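Local coordinates for protein endonuclease EndoMS (PDB 5GKE) that cleaves double-stranded DNA at mismatches as a dimeric restriction endonuclease that binds magnesium, at residues Phe34-Val39 with Glu111-Ser116. The protein carries 1 engineered substitution. Numbering follows the deposited sequence.
Sequences FARCKV and EVYMVS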
ATOM      1  N   PHE A  34     -10.754  -3.857  21.456  1.00 33.84           N
ATOM      2  CA  PHE A  34     -11.452  -2.588  21.284  1.00 25.63           C
ATOM      3  C   PHE A  34     -11.090  -1.740  22.492  1.00 27.56           C
ATOM      4  O   PHE A  34     -11.265  -2.178  23.621  1.00 35.72           O
ATOM      5  CB  PHE A  34     -12.975  -2.758  21.196  1.00 26.69           C
ATOM      6  CG  PHE A  34     -13.449  -3.744  20.149  1.00 29.55           C
ATOM      7  CD1 PHE A  34     -14.689  -4.351  20.278  1.00 33.07           C
ATOM      8  CD2 PHE A  34     -12.693  -4.034  19.030  1.00 36.49           C
ATOM      9  CE1 PHE A  34     -15.148  -5.247  19.323  1.00 36.43           C
ATOM     10  CE2 PHE A  34     -13.151  -4.922  18.065  1.00 32.38           C
ATOM     11  CZ  PHE A  34     -14.377  -5.534  18.217  1.00 41.13           C
ATOM     12  N   ALA A  35     -10.577  -0.537  22.275  1.00 25.66           N
ATOM     13  CA  ALA A  35     -10.094   0.242  23.399  1.00 29.91           C
ATOM     14  C   ALA A  35     -10.076   1.728  23.120  1.00 41.06           C
ATOM     15  O   ALA A  35      -9.987   2.144  21.974  1.00 38.73           O
ATOM     16  CB  ALA A  35      -8.691  -0.218  23.786  1.00 27.66           C
ATOM     17  N   ARG A  36     -10.138   2.522  24.182  1.00 33.48           N
ATOM     18  CA  ARG A  36      -9.744   3.908  24.086  1.00 39.14           C
ATOM     19  C   ARG A  36      -8.240   3.941  24.280  1.00 42.51           C
ATOM     20  O   ARG A  36      -7.714   3.370  25.236  1.00 38.61           O
ATOM     21  CB  ARG A  36     -10.445   4.780  25.124  1.00 36.39           C
ATOM     22  CG  ARG A  36     -10.489   6.240  24.725  1.00 40.26           C
ATOM     23  CD  ARG A  36     -10.590   7.154  25.923  1.00 53.47           C
ATOM     24  NE  ARG A  36     -11.425   6.555  26.951  1.00 72.51           N
ATOM     25  CZ  ARG A  36     -11.080   6.473  28.230  1.00 79.60           C
ATOM     26  NH1 ARG A  36      -9.916   6.972  28.639  1.00 76.11           N
ATOM     27  NH2 ARG A  36     -11.900   5.898  29.098  1.00 58.93           N
ATOM     28  N   CYS A  37      -7.534   4.609  23.381  1.00 43.26           N
ATOM     29  CA  CYS A  37      -6.082   4.581  23.463  1.00 40.54           C
ATOM     30  C   CYS A  37      -5.398   5.819  22.912  1.00 39.05           C
ATOM     31  O   CYS A  37      -6.017   6.657  22.260  1.00 37.32           O
ATOM     32  CB  CYS A  37      -5.550   3.343  22.741  1.00 31.81           C
ATOM     33  SG  CYS A  37      -5.954   3.256  21.002  1.00 37.58           S
ATOM     34  N   LYS A  38      -4.117   5.929  23.237  1.00 38.16           N
ATOM     35  CA  LYS A  38      -3.194   6.854  22.598  1.00 32.94           C
ATOM     36  C   LYS A  38      -2.126   6.026  21.871  1.00 46.98           C
ATOM     37  O   LYS A  38      -1.791   4.917  22.308  1.00 38.50           O
ATOM     38  CB  LYS A  38      -2.542   7.782  23.628  1.00 39.73           C
ATOM     39  CG  LYS A  38      -3.475   8.764  24.331  1.00 40.12           C
ATOM     40  CD  LYS A  38      -2.712   9.408  25.476  1.00 52.48           C
ATOM     41  CE  LYS A  38      -3.448  10.572  26.108  1.00 57.45           C
ATOM     42  NZ  LYS A  38      -2.630  11.105  27.237  1.00 71.45           N
ATOM     43  N   VAL A  39      -1.589   6.538  20.768  1.00 32.32           N
ATOM     44  CA  VAL A  39      -0.587   5.779  20.033  1.00 29.83           C
ATOM     45  C   VAL A  39       0.671   6.608  19.767  1.00 35.67           C
ATOM     46  O   VAL A  39       0.615   7.732  19.264  1.00 37.08           O
ATOM     47  CB  VAL A  39      -1.142   5.244  18.698  1.00 27.56           C
ATOM     48  CG1 VAL A  39      -0.094   4.349  18.010  1.00 30.64           C
ATOM     49  CG2 VAL A  39      -2.420   4.450  18.939  1.00 30.90           C
ATOM     50  N   GLU A 111      -8.756   2.634  28.342  1.00 40.30           N
ATOM     51  CA  GLU A 111      -9.855   1.768  28.751  1.00 43.41           C
ATOM     52  C   GLU A 111     -10.069   0.632  27.764  1.00 33.03           C
ATOM     53  O   GLU A 111     -10.355   0.861  26.599  1.00 41.32           O
ATOM     54  CB  GLU A 111     -11.136   2.582  28.895  1.00 53.35           C
ATOM     55  CG  GLU A 111     -12.337   1.777  29.341  1.00 55.74           C
ATOM     56  CD  GLU A 111     -13.531   2.665  29.637  1.00 90.53           C
ATOM     57  OE1 GLU A 111     -13.399   3.904  29.491  1.00 90.29           O
ATOM     58  OE2 GLU A 111     -14.598   2.130  30.018  1.00 82.27           O
ATOM     59  N   VAL A 112      -9.978  -0.600  28.219  1.00 34.90           N
ATOM     60  CA  VAL A 112     -10.170  -1.688  27.281  1.00 32.96           C
ATOM     61  C   VAL A 112     -11.626  -2.161  27.313  1.00 40.40           C
ATOM     62  O   VAL A 112     -12.070  -2.745  28.291  1.00 46.78           O
ATOM     63  CB  VAL A 112      -9.214  -2.853  27.590  1.00 30.33           C
ATOM     64  CG1 VAL A 112      -9.511  -4.046  26.688  1.00 20.67           C
ATOM     65  CG2 VAL A 112      -7.753  -2.390  27.462  1.00 30.59           C
ATOM     66  N   TYR A 113     -12.365  -1.909  26.239  1.00 40.39           N
ATOM     67  CA  TYR A 113     -13.777  -2.295  26.184  1.00 32.07           C
ATOM     68  C   TYR A 113     -13.940  -3.779  25.906  1.00 30.89           C
ATOM     69  O   TYR A 113     -14.875  -4.420  26.379  1.00 33.49           O
ATOM     70  CB  TYR A 113     -14.522  -1.516  25.105  1.00 33.26           C
ATOM     71  CG  TYR A 113     -14.330  -0.021  25.135  1.00 46.50           C
ATOM     72  CD1 TYR A 113     -14.825   0.745  26.189  1.00 30.01           C
ATOM     73  CD2 TYR A 113     -13.683   0.637  24.088  1.00 35.06           C
ATOM     74  CE1 TYR A 113     -14.658   2.126  26.213  1.00 36.41           C
ATOM     75  CE2 TYR A 113     -13.520   2.014  24.107  1.00 32.59           C
ATOM     76  CZ  TYR A 113     -14.010   2.751  25.168  1.00 38.59           C
ATOM     77  OH  TYR A 113     -13.850   4.113  25.187  1.00 47.53           O
ATOM     78  N   MET A 114     -13.055  -4.322  25.094  1.00 32.88           N
ATOM     79  CA  MET A 114     -13.097  -5.749  24.833  1.00 34.53           C
ATOM     80  C   MET A 114     -11.702  -6.262  24.510  1.00 33.40           C
ATOM     81  O   MET A 114     -10.892  -5.544  23.922  1.00 38.97           O
ATOM     82  CB  MET A 114     -14.066  -6.058  23.687  1.00 29.14           C
ATOM     83  CG  MET A 114     -14.358  -7.538  23.516  1.00 28.85           C
ATOM     84  SD  MET A 114     -15.055  -7.928  21.900  1.00 57.93           S
ATOM     85  CE  MET A 114     -13.525  -8.070  20.957  1.00 45.72           C
ATOM     86  N   VAL A 115     -11.430  -7.497  24.906  1.00 30.29           N
ATOM     87  CA  VAL A 115     -10.245  -8.212  24.461  1.00 24.85           C
ATOM     88  C   VAL A 115     -10.689  -9.597  24.018  1.00 25.06           C
ATOM     89  O   VAL A 115     -11.581 -10.190  24.611  1.00 40.29           O
ATOM     90  CB  VAL A 115      -9.164  -8.303  25.568  1.00 28.77           C
ATOM     91  CG1 VAL A 115      -9.748  -8.846  26.856  1.00 33.15           C
ATOM     92  CG2 VAL A 115      -8.012  -9.169  25.114  1.00 26.27           C
ATOM     93  N   SER A 116     -10.083 -10.111  22.963  1.00 31.50           N
ATOM     94  CA  SER A 116     -10.505 -11.394  22.433  1.00 33.73           C
ATOM     95  C   SER A 116      -9.342 -12.166  21.859  1.00 36.93           C
ATOM     96  O   SER A 116      -8.385 -11.595  21.315  1.00 32.13           O
ATOM     97  CB  SER A 116     -11.578 -11.212  21.354  1.00 33.96           C
ATOM     98  OG  SER A 116     -11.022 -10.581  20.205  1.00 51.95           O
TER
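Phe34 carries the methyl of Met114 over one face of its ring: Met114 CE sits 3.9 Å from the ring centroid, 20° off the normal, a CH-pi contact, while SD approaches obliquely in a Met-aromatic contact. The bend at chi3 of Met114 (84°) folds the methyl back over the ring rim. Over the centre of one face of the Tyr113 ring lies Glu111 O; Tyr113 CE2 lies 3.4 Å from Arg36 N, which approaches the ring obliquely, and the hydroxyl, hydrogen-bonded to Asp53, reaches the guanidinium edge of Arg36. Glu111 CB covers one guanidinium face, and Arg36 NH2 meets Glu111 OE1 in a salt bridge whose hydrogen bond is bent and weak, the guanidinium and carboxylate planes standing 84° apart. Beneath these side chains runs an antiparallel ladder broken by a classic beta bulge: Phe34 O accepts from both Tyr113 N (2.9 Å) and Met114 N (3.2 Å), Phe34 N gives to Met114 O, and Arg36 N to Glu111 O (2.9 Å). The extra residue, Tyr113, turns the chain a corner. On the other face Ala35 and Val112 form the non-hydrogen-bonded pair. Strand 111-118, itself paired with 6-10, thus joins strand 30-42 in the N-terminal PH-like domain, where strands 52-58 and 103-109 also pair with 30-42; Phe34 packs on Val55 and stacks on Phe118 of the second subunit, which places this side of the sheet at the dimer interface.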